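PDB 1X0G: IscA from Thermosynechococcus elongatus, which serves as a scaffold for iron-sulfur cluster biosynthesis, holding a [2Fe-2S] cluster between the unequal subunits of a homodimer. Local coordinates for the Fe2/s2 (inorganic) cluster site, the interface of chains A and B and the interface of chains C and B. Sequence-based numbering; all coordinates share one arbitrary frame. Chains: chain A/B/C, IscA.

Contact 1: the Fe2/s2 (inorganic) cluster site. Residues chain A 37, 41, 101-103, 105-106; chain B 103-105. With FES (Fe2/s2 (inorganic) cluster), chain D.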
ATOM      1  N   CYS A  37      -8.500   9.619  -1.607  1.00 61.71           N
ATOM      2  CA  CYS A  37      -9.945   9.335  -1.765  1.00 61.09           C
ATOM      3  C   CYS A  37     -10.026   7.939  -2.392  1.00 59.57           C
ATOM      4  O   CYS A  37      -9.245   7.651  -3.296  1.00 60.50           O
ATOM      5  CB  CYS A  37     -10.640  10.421  -2.633  1.00 60.43           C
ATOM      6  SG  CYS A  37     -10.456  11.975  -1.831  1.00 63.15           S
ATOM      7  N   ARG A  41      -7.220   6.400  -8.447  1.00 64.25           N
ATOM      8  CA  ARG A  41      -7.568   7.609  -9.116  1.00 63.60           C
ATOM      9  C   ARG A  41      -7.125   7.406 -10.561  1.00 64.08           C
ATOM     10  O   ARG A  41      -6.029   6.885 -10.810  1.00 63.23           O
ATOM     11  CB  ARG A  41      -6.868   8.777  -8.480  1.00 63.78           C
ATOM     12  CG  ARG A  41      -7.393  10.198  -8.834  1.00 66.87           C
ATOM     13  CD  ARG A  41      -6.130  11.001  -9.188  1.00 78.56           C
ATOM     14  NE  ARG A  41      -6.258  12.289  -9.874  1.00 80.90           N
ATOM     15  CZ  ARG A  41      -6.876  13.312  -9.314  1.00 84.13           C
ATOM     16  NH1 ARG A  41      -7.416  13.156  -8.099  1.00 81.36           N
ATOM     17  NH2 ARG A  41      -6.957  14.478  -9.962  1.00 86.94           N
ATOM     18  N   CYS A 101     -15.394   8.502  -5.280  1.00 64.82           N
ATOM     19  CA  CYS A 101     -15.340   9.597  -4.321  1.00 63.68           C
ATOM     20  C   CYS A 101     -16.441  10.592  -4.811  1.00 64.39           C
ATOM     21  O   CYS A 101     -17.096  10.378  -5.877  1.00 63.12           O
ATOM     22  CB  CYS A 101     -13.980  10.254  -4.411  1.00 64.39           C
ATOM     23  SG  CYS A 101     -13.655  10.973  -6.058  1.00 60.76           S
ATOM     24  N   GLY A 102     -16.645  11.663  -4.044  1.00 63.94           N
ATOM     25  CA  GLY A 102     -17.501  12.795  -4.428  1.00 62.32           C
ATOM     26  C   GLY A 102     -17.230  13.283  -5.824  1.00 64.79           C
ATOM     27  O   GLY A 102     -18.147  13.489  -6.522  1.00 64.81           O
ATOM     28  N   CYS A 103     -15.977  13.398  -6.309  1.00 66.35           N
ATOM     29  CA  CYS A 103     -15.732  14.106  -7.594  1.00 65.35           C
ATOM     30  C   CYS A 103     -15.805  13.136  -8.763  1.00 66.33           C
ATOM     31  O   CYS A 103     -15.898  13.533  -9.907  1.00 66.21           O
ATOM     32  CB  CYS A 103     -14.369  14.835  -7.591  1.00 64.50           C
ATOM     33  SG  CYS A 103     -12.990  13.701  -7.747  1.00 63.30           S
ATOM     34  N   MET A 105     -13.319  11.096  -9.527  1.00 69.81           N
ATOM     35  CA  MET A 105     -12.024  10.719 -10.097  1.00 69.92           C
ATOM     36  C   MET A 105     -11.341   9.602  -9.304  1.00 68.81           C
ATOM     37  O   MET A 105     -10.330   9.052  -9.746  1.00 69.22           O
ATOM     38  CB  MET A 105     -11.131  11.921 -10.201  1.00 70.18           C
ATOM     39  CG  MET A 105     -11.655  12.927 -11.195  1.00 74.28           C
ATOM     40  SD  MET A 105     -10.597  14.395 -11.267  1.00 83.72           S
ATOM     41  CE  MET A 105     -10.158  14.604  -9.481  1.00 79.48           C
ATOM     42  N   ALA A 106     -11.909   9.234  -8.169  1.00 67.25           N
ATOM     43  CA  ALA A 106     -11.376   8.128  -7.406  1.00 66.28           C
ATOM     44  C   ALA A 106     -12.468   7.120  -7.167  1.00 66.83           C
ATOM     45  O   ALA A 106     -13.641   7.463  -6.889  1.00 67.04           O
ATOM     46  CB  ALA A 106     -10.827   8.632  -6.068  1.00 66.68           C
TER
ATOM     47  N   CYS B 103      -6.188  14.364  -3.000  1.00 60.22           N
ATOM     48  CA  CYS B 103      -7.536  14.717  -3.476  1.00 58.61           C
ATOM     49  C   CYS B 103      -7.472  15.888  -4.439  1.00 59.53           C
ATOM     50  O   CYS B 103      -6.740  16.862  -4.188  1.00 58.08           O
ATOM     51  CB  CYS B 103      -8.340  15.163  -2.309  1.00 57.55           C
ATOM     52  SG  CYS B 103     -10.074  15.202  -2.745  1.00 59.78           S
ATOM     53  N   GLY B 104      -8.278  15.812  -5.503  1.00 59.80           N
ATOM     54  CA  GLY B 104      -8.323  16.826  -6.554  1.00 58.23           C
ATOM     55  C   GLY B 104      -9.178  18.014  -6.133  1.00 58.77           C
ATOM     56  O   GLY B 104      -9.262  18.955  -6.877  1.00 57.33           O
ATOM     57  N   MET B 105      -9.810  17.983  -4.947  1.00 57.53           N
ATOM     58  CA  MET B 105     -10.813  18.981  -4.636  1.00 57.23           C
ATOM     59  C   MET B 105     -10.392  20.050  -3.662  1.00 55.98           C
ATOM     60  O   MET B 105      -9.571  19.807  -2.802  1.00 55.87           O
ATOM     61  CB  MET B 105     -12.019  18.345  -3.979  1.00 57.67           C
ATOM     62  CG  MET B 105     -12.906  17.427  -4.841  1.00 62.70           C
ATOM     63  SD  MET B 105     -13.158  17.853  -6.581  1.00 74.14           S
ATOM     64  CE  MET B 105     -11.739  16.930  -7.204  1.00 75.23           C
TER
HETATM   65 FE1  FES D 500     -11.039  13.389  -3.627  1.00 51.56          FE
HETATM   66 FE2  FES D 500     -12.493  12.805  -5.820  1.00 50.42          FE
HETATM   67  S1  FES D 500     -13.140  13.682  -3.983  1.00 46.72           S
HETATM   68  S2  FES D 500     -10.415  12.700  -5.457  1.00 49.16           S
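The [2Fe-2S] cluster lies in a cleft between two chains, with three cysteines of chain A and one of chain B bound to its irons. One end wall is the Cys-Gly-Cys turn of chain A: A:Cys101 SG and A:Cys103 SG both bind FE2, each 2.2 Å from the iron, and the iron is near tetrahedral. The opposite end is split between chains, B:Cys103 SG binding FE1 at 2.2 Å and A:Cys37 SG at 2.4 Å, with 95° between the two thiolates. A:Cys103 turns its sulfur into the crowded position between backbone N and carbonyl carbon (chi1 74°), whereas in B:Cys103 it is anti to the backbone N (chi1 -166°), so the same residue serves different irons in different conformations. The N-H of A:Met105 bonds back to A:Cys103 SG at 3.2 Å, which may temper the thiolate charge. A:Ala106 CB and B:Gly104 N are opposing walls that flank S2. Beyond it the guanidinium of A:Arg41 closes the end, NH1 4.0 Å from S2. B:Met105 is the lid: its CG lies 3.8 Å from S1, and its bent chain brings CE 3.4 Å from A:Cys103 CB. Of the cluster's 212 Å², 194 Å² are hidden; the remaining sliver is probably at the S1 edge, between A:Gly102 and B:Met105. A:Cys37 comes from the loop between strands 28-34 and 40-46, and the other chain A thiolates from the loop between strands 99-100 and 106-108.

Contact 2: the interface of chains A and B. Residues chain A 51, 53, 68-70; chain B 40, 69, 72-73.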
ATOM      1  N   LYS A  51       1.973   1.837 -24.691  1.00 63.37           N
ATOM      2  CA  LYS A  51       2.784   0.733 -24.220  1.00 62.67           C
ATOM      3  C   LYS A  51       2.449  -0.427 -25.139  1.00 61.53           C
ATOM      4  O   LYS A  51       1.327  -0.523 -25.657  1.00 60.65           O
ATOM      5  CB  LYS A  51       2.400   0.394 -22.803  1.00 62.97           C
ATOM      6  CG  LYS A  51       3.544  -0.106 -21.949  1.00 67.54           C
ATOM      7  CD  LYS A  51       3.061  -0.995 -20.704  1.00 72.94           C
ATOM      8  CE  LYS A  51       2.767  -0.226 -19.364  1.00 72.90           C
ATOM      9  NZ  LYS A  51       1.675  -0.885 -18.551  1.00 72.36           N
ATOM     10  N   THR A  53       1.698  -3.405 -24.718  1.00 62.62           N
ATOM     11  CA  THR A  53       0.683  -4.313 -24.171  1.00 62.16           C
ATOM     12  C   THR A  53      -0.608  -3.607 -23.708  1.00 63.12           C
ATOM     13  O   THR A  53      -1.397  -4.227 -23.029  1.00 63.52           O
ATOM     14  CB  THR A  53       1.210  -4.989 -22.894  1.00 61.95           C
ATOM     15  OG1 THR A  53       1.850  -3.989 -22.104  1.00 61.87           O
ATOM     16  CG2 THR A  53       2.200  -6.066 -23.164  1.00 58.35           C
ATOM     17  N   ALA A  68      -2.932  -2.700 -19.392  1.00 66.17           N
ATOM     18  CA  ALA A  68      -3.335  -4.076 -19.313  1.00 66.81           C
ATOM     19  C   ALA A  68      -3.524  -4.512 -17.842  1.00 67.16           C
ATOM     20  O   ALA A  68      -4.465  -5.219 -17.510  1.00 66.55           O
ATOM     21  CB  ALA A  68      -2.325  -4.915 -20.032  1.00 65.85           C
ATOM     22  N   GLU A  69      -2.668  -4.043 -16.959  1.00 67.49           N
ATOM     23  CA  GLU A  69      -2.791  -4.457 -15.593  1.00 68.99           C
ATOM     24  C   GLU A  69      -4.140  -3.966 -15.016  1.00 68.58           C
ATOM     25  O   GLU A  69      -4.673  -4.556 -14.058  1.00 68.48           O
ATOM     26  CB  GLU A  69      -1.624  -3.898 -14.794  1.00 70.03           C
ATOM     27  CG  GLU A  69      -1.668  -2.332 -14.636  1.00 77.19           C
ATOM     28  CD  GLU A  69      -0.744  -1.567 -15.621  1.00 83.40           C
ATOM     29  OE1 GLU A  69      -0.242  -0.499 -15.164  1.00 84.50           O
ATOM     30  OE2 GLU A  69      -0.517  -2.028 -16.803  1.00 82.41           O
ATOM     31  N   ALA A  70      -4.704  -2.911 -15.644  1.00 67.74           N
ATOM     32  CA  ALA A  70      -5.902  -2.214 -15.112  1.00 65.36           C
ATOM     33  C   ALA A  70      -7.132  -2.573 -15.851  1.00 64.48           C
ATOM     34  O   ALA A  70      -8.202  -2.228 -15.433  1.00 62.70           O
ATOM     35  CB  ALA A  70      -5.717  -0.755 -15.053  1.00 63.96           C
TER
ATOM     36  N   TRP B  40      -1.157  -3.211  -5.976  1.00 59.52           N
ATOM     37  CA  TRP B  40      -1.058  -4.344  -6.858  1.00 60.66           C
ATOM     38  C   TRP B  40      -0.655  -5.549  -5.995  1.00 63.86           C
ATOM     39  O   TRP B  40       0.303  -5.437  -5.139  1.00 65.75           O
ATOM     40  CB  TRP B  40      -0.078  -4.039  -7.903  1.00 60.25           C
ATOM     41  CG  TRP B  40      -0.564  -2.922  -8.694  1.00 59.29           C
ATOM     42  CD1 TRP B  40      -0.255  -1.625  -8.528  1.00 58.63           C
ATOM     43  CD2 TRP B  40      -1.500  -2.981  -9.754  1.00 56.37           C
ATOM     44  NE1 TRP B  40      -0.931  -0.867  -9.419  1.00 58.79           N
ATOM     45  CE2 TRP B  40      -1.701  -1.683 -10.194  1.00 59.56           C
ATOM     46  CE3 TRP B  40      -2.197  -4.016 -10.364  1.00 60.36           C
ATOM     47  CZ2 TRP B  40      -2.607  -1.368 -11.207  1.00 62.43           C
ATOM     48  CZ3 TRP B  40      -3.046  -3.741 -11.402  1.00 62.91           C
ATOM     49  CH2 TRP B  40      -3.253  -2.418 -11.825  1.00 65.08           C
ATOM     50  N   GLU B  69       2.713  -6.925 -19.141  1.00 70.37           N
ATOM     51  CA  GLU B  69       2.123  -5.682 -18.629  1.00 72.46           C
ATOM     52  C   GLU B  69       2.620  -5.286 -17.266  1.00 72.47           C
ATOM     53  O   GLU B  69       2.541  -4.110 -16.854  1.00 73.47           O
ATOM     54  CB  GLU B  69       0.602  -5.876 -18.407  1.00 73.40           C
ATOM     55  CG  GLU B  69      -0.076  -6.886 -19.369  1.00 76.43           C
ATOM     56  CD  GLU B  69      -0.132  -8.258 -18.775  1.00 79.22           C
ATOM     57  OE1 GLU B  69      -0.774  -8.354 -17.714  1.00 77.41           O
ATOM     58  OE2 GLU B  69       0.495  -9.203 -19.345  1.00 79.61           O
ATOM     59  N   GLU B  72       6.545  -2.618 -16.345  1.00 69.86           N
ATOM     60  CA  GLU B  72       6.697  -1.276 -15.863  1.00 70.79           C
ATOM     61  C   GLU B  72       6.528  -1.180 -14.348  1.00 70.83           C
ATOM     62  O   GLU B  72       7.378  -0.604 -13.659  1.00 71.00           O
ATOM     63  CB  GLU B  72       5.688  -0.386 -16.546  1.00 71.63           C
ATOM     64  CG  GLU B  72       5.934   1.099 -16.204  1.00 76.05           C
ATOM     65  CD  GLU B  72       5.264   2.092 -17.192  1.00 80.76           C
ATOM     66  OE1 GLU B  72       4.196   2.664 -16.825  1.00 81.00           O
ATOM     67  OE2 GLU B  72       5.817   2.302 -18.321  1.00 80.86           O
ATOM     68  N   LEU B  73       5.437  -1.748 -13.836  1.00 69.56           N
ATOM     69  CA  LEU B  73       5.205  -1.759 -12.420  1.00 68.80           C
ATOM     70  C   LEU B  73       6.080  -2.576 -11.554  1.00 68.81           C
ATOM     71  O   LEU B  73       5.948  -2.434 -10.309  1.00 70.33           O
ATOM     72  CB  LEU B  73       3.894  -2.467 -12.126  1.00 69.36           C
ATOM     73  CG  LEU B  73       2.610  -1.695 -12.022  1.00 68.32           C
ATOM     74  CD1 LEU B  73       1.569  -2.734 -12.214  1.00 59.22           C
ATOM     75  CD2 LEU B  73       2.595  -0.991 -10.652  1.00 71.61           C
TER
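Chains A and B meet here in an asymmetric homodimer contact made by van der Waals packing of side chains, which probably braces the two subunits against each other. A:Glu69 is the residue that meets B:Trp40. Its CG takes the crowded position between backbone N and carbonyl carbon (chi1 68°) and lies above the benzo rim, 3.2 Å from B:Trp40 CH2, with the carboxylate turned 66° from the indole plane. The carbonyl oxygen of A:Glu69 instead meets the edge in plane, 3.2 Å from CZ3 of B:Trp40. B:Leu73 CD1, 3.9 Å above the indole centre on the same face as that CG, backs the ring and may limit its movement. An alanine in place of B:Trp40 would probably lose the contacts of the A:Glu69 methylene over the rim and of its carbonyl at the edge, and leave B:Leu73 without its aromatic support. B:Glu69 is the most buried residue of the patch, its CB 3.5 Å from A:Ala68 CB. Inside chain A, a salt bridge holds the A:Glu69 carboxylate, OE2 3.0 Å from A:Lys51 NZ. That lysine passes obliquely by B:Glu72, and its charge probably softens the repulsion between the nearby glutamates. A:Glu69 belongs to the 3-10 helix 68-70, facing strand 28-47 and helix 70-74 of chain B; B:Glu69 lies just before that helix.

Contact 3: the interface of chains C and B. Residues chain C 98-102; chain B 89-93.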
ATOM      1  N   SER C  98       5.605   2.103   1.245  1.00 86.84           N
ATOM      2  CA  SER C  98       5.884   1.098   0.169  1.00 85.08           C
ATOM      3  C   SER C  98       6.088  -0.377   0.597  1.00 84.98           C
ATOM      4  O   SER C  98       6.199  -1.269  -0.269  1.00 87.05           O
ATOM      5  CB  SER C  98       7.112   1.496  -0.634  1.00 84.04           C
ATOM      6  OG  SER C  98       7.479   0.418  -1.451  1.00 81.53           O
ATOM      7  N   GLN C  99       6.200  -0.640   1.899  1.00 82.80           N
ATOM      8  CA  GLN C  99       6.521  -1.968   2.341  1.00 79.96           C
ATOM      9  C   GLN C  99       5.187  -2.711   2.426  1.00 77.86           C
ATOM     10  O   GLN C  99       4.302  -2.308   3.149  1.00 78.97           O
ATOM     11  CB  GLN C  99       7.285  -1.907   3.686  1.00 81.23           C
ATOM     12  CG  GLN C  99       8.890  -1.929   3.575  1.00 80.47           C
ATOM     13  CD  GLN C  99       9.398  -3.320   3.066  1.00 80.35           C
ATOM     14  OE1 GLN C  99      10.500  -3.435   2.435  1.00 75.35           O
ATOM     15  NE2 GLN C  99       8.563  -4.388   3.310  1.00 75.17           N
ATOM     16  N   THR C 100       5.034  -3.781   1.669  1.00 73.94           N
ATOM     17  CA  THR C 100       3.884  -4.613   1.821  1.00 70.62           C
ATOM     18  C   THR C 100       4.265  -6.012   2.366  1.00 69.76           C
ATOM     19  O   THR C 100       5.306  -6.544   2.095  1.00 68.50           O
ATOM     20  CB  THR C 100       3.197  -4.665   0.514  1.00 69.60           C
ATOM     21  OG1 THR C 100       1.811  -4.521   0.726  1.00 69.29           O
ATOM     22  CG2 THR C 100       3.422  -5.908  -0.132  1.00 68.95           C
ATOM     23  N   CYS C 101       3.420  -6.597   3.186  1.00 69.50           N
ATOM     24  CA  CYS C 101       3.765  -7.877   3.769  1.00 69.23           C
ATOM     25  C   CYS C 101       3.056  -9.050   3.097  1.00 67.07           C
ATOM     26  O   CYS C 101       1.897  -8.974   2.833  1.00 65.11           O
ATOM     27  CB  CYS C 101       3.503  -7.906   5.252  1.00 68.75           C
ATOM     28  SG  CYS C 101       4.020  -9.595   5.828  1.00 76.30           S
ATOM     29  N   GLY C 102       3.767 -10.133   2.812  1.00 66.80           N
ATOM     30  CA  GLY C 102       3.263 -11.123   1.859  1.00 66.11           C
ATOM     31  C   GLY C 102       2.335 -12.088   2.558  1.00 67.75           C
ATOM     32  O   GLY C 102       2.241 -12.103   3.797  1.00 67.32           O
TER
ATOM     33  N   ALA B  89       7.038 -14.818   6.000  1.00 63.89           N
ATOM     34  CA  ALA B  89       6.359 -14.317   4.817  1.00 62.16           C
ATOM     35  C   ALA B  89       7.310 -13.386   4.095  1.00 61.26           C
ATOM     36  O   ALA B  89       8.190 -12.733   4.715  1.00 60.21           O
ATOM     37  CB  ALA B  89       5.066 -13.578   5.182  1.00 62.36           C
ATOM     38  N   PHE B  90       7.104 -13.362   2.795  1.00 60.00           N
ATOM     39  CA  PHE B  90       7.767 -12.482   1.902  1.00 60.78           C
ATOM     40  C   PHE B  90       7.415 -11.084   2.256  1.00 61.62           C
ATOM     41  O   PHE B  90       6.364 -10.829   2.699  1.00 63.47           O
ATOM     42  CB  PHE B  90       7.341 -12.767   0.454  1.00 59.97           C
ATOM     43  CG  PHE B  90       7.921 -14.029  -0.085  1.00 59.94           C
ATOM     44  CD1 PHE B  90       7.157 -15.163  -0.243  1.00 58.54           C
ATOM     45  CD2 PHE B  90       9.262 -14.135  -0.321  1.00 60.02           C
ATOM     46  CE1 PHE B  90       7.704 -16.350  -0.709  1.00 53.94           C
ATOM     47  CE2 PHE B  90       9.833 -15.371  -0.776  1.00 59.53           C
ATOM     48  CZ  PHE B  90       9.041 -16.453  -0.984  1.00 56.66           C
ATOM     49  N   ARG B  91       8.361 -10.182   2.132  1.00 64.03           N
ATOM     50  CA  ARG B  91       8.119  -8.750   2.219  1.00 64.71           C
ATOM     51  C   ARG B  91       8.387  -8.177   0.813  1.00 64.97           C
ATOM     52  O   ARG B  91       9.499  -8.440   0.265  1.00 66.06           O
ATOM     53  CB  ARG B  91       9.180  -8.151   3.131  1.00 64.71           C
ATOM     54  CG  ARG B  91       9.194  -8.686   4.461  1.00 64.69           C
ATOM     55  CD  ARG B  91       7.857  -8.687   5.089  1.00 61.46           C
ATOM     56  NE  ARG B  91       7.801  -9.910   5.856  1.00 64.52           N
ATOM     57  CZ  ARG B  91       7.529 -10.003   7.169  1.00 66.62           C
ATOM     58  NH1 ARG B  91       7.211  -8.909   7.896  1.00 62.77           N
ATOM     59  NH2 ARG B  91       7.550 -11.224   7.751  1.00 63.49           N
ATOM     60  N   PHE B  92       7.445  -7.416   0.261  1.00 63.71           N
ATOM     61  CA  PHE B  92       7.595  -6.765  -1.029  1.00 65.92           C
ATOM     62  C   PHE B  92       7.784  -5.244  -0.866  1.00 68.45           C
ATOM     63  O   PHE B  92       6.992  -4.552  -0.217  1.00 70.72           O
ATOM     64  CB  PHE B  92       6.328  -6.989  -1.852  1.00 64.55           C
ATOM     65  CG  PHE B  92       5.957  -8.416  -2.015  1.00 62.64           C
ATOM     66  CD1 PHE B  92       5.152  -9.044  -1.073  1.00 59.15           C
ATOM     67  CD2 PHE B  92       6.466  -9.155  -3.060  1.00 56.24           C
ATOM     68  CE1 PHE B  92       4.782 -10.406  -1.200  1.00 59.94           C
ATOM     69  CE2 PHE B  92       6.134 -10.505  -3.188  1.00 61.13           C
ATOM     70  CZ  PHE B  92       5.255 -11.146  -2.246  1.00 59.68           C
ATOM     71  N   HIS B  93       8.793  -4.694  -1.487  1.00 70.73           N
ATOM     72  CA  HIS B  93       9.098  -3.244  -1.399  1.00 73.14           C
ATOM     73  C   HIS B  93       9.282  -2.758  -2.808  1.00 72.55           C
ATOM     74  O   HIS B  93      10.220  -3.170  -3.468  1.00 73.01           O
ATOM     75  CB  HIS B  93      10.386  -3.022  -0.626  1.00 73.21           C
ATOM     76  CG  HIS B  93      10.803  -1.589  -0.552  1.00 80.66           C
ATOM     77  ND1 HIS B  93      10.741  -0.855   0.622  1.00 85.93           N
ATOM     78  CD2 HIS B  93      11.333  -0.759  -1.496  1.00 84.68           C
ATOM     79  CE1 HIS B  93      11.215   0.365   0.394  1.00 87.65           C
ATOM     80  NE2 HIS B  93      11.568   0.451  -0.885  1.00 87.08           N
TER
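The guanidinium of B:Arg91 carries C:Cys101 SG on one face, 3.6 Å above the plane and offset toward the rim, while the carbonyl oxygen of B:Ala89 meets its edge in plane. It flanks an antiparallel beta pairing in which strand 99-101 of chain C, entering the conserved Cys-Gly-Cys segment of the HesB/IscA family, adds to strand 87-93 of chain B. NE of B:Arg91 bonds to B:Ala89 O at 3.1 Å, the donor standing above the carbonyl plane, which is likely to hold the flat group beneath the cysteine sulfur. The B:His93 ring has C:Ser98 OG 3.9 Å over the centre of one face and C:Gln99 CG at its edge; the C:Gln99 side chain crosses it at about a right angle, its amide plane turned 46° from the ring. The B:Phe92 ring turns its edge to C:Gly102, whose CA lies 3.5 Å from CE1, and C:Thr100 CG2 packs alongside B:Phe92 CB. C:Thr100 N points almost straight at B:Phe92 O (2.8 Å, 176° at H), nearly along the C=O axis. The return bond runs from B:Phe92 N to C:Thr100 O at 3.0 Å, in the carbonyl plane. Two residues further on, C:Gly102 N donates to B:Phe90 O at 2.7 Å, a more bent bond (136° at H).

Chain B takes part in all three contacts. By the centres of their C-alpha atoms, contacts 1 and 2 lie about 22 Å apart, contacts 1 and 3 about 27 Å, and contacts 2 and 3 about 20 Å. Contacts 1 and 2 both join chains A and B, and adjacent strand positions serve them, A:Arg41 beside the cluster and B:Trp40 in the second patch. In chain A residue 101 binds the cluster and residue 102 lines it, whereas in chain C both extend a sheet at contact 3. The same segment thus has two environments, in keeping with an asymmetric dimer built into a domain-swapped tetramer.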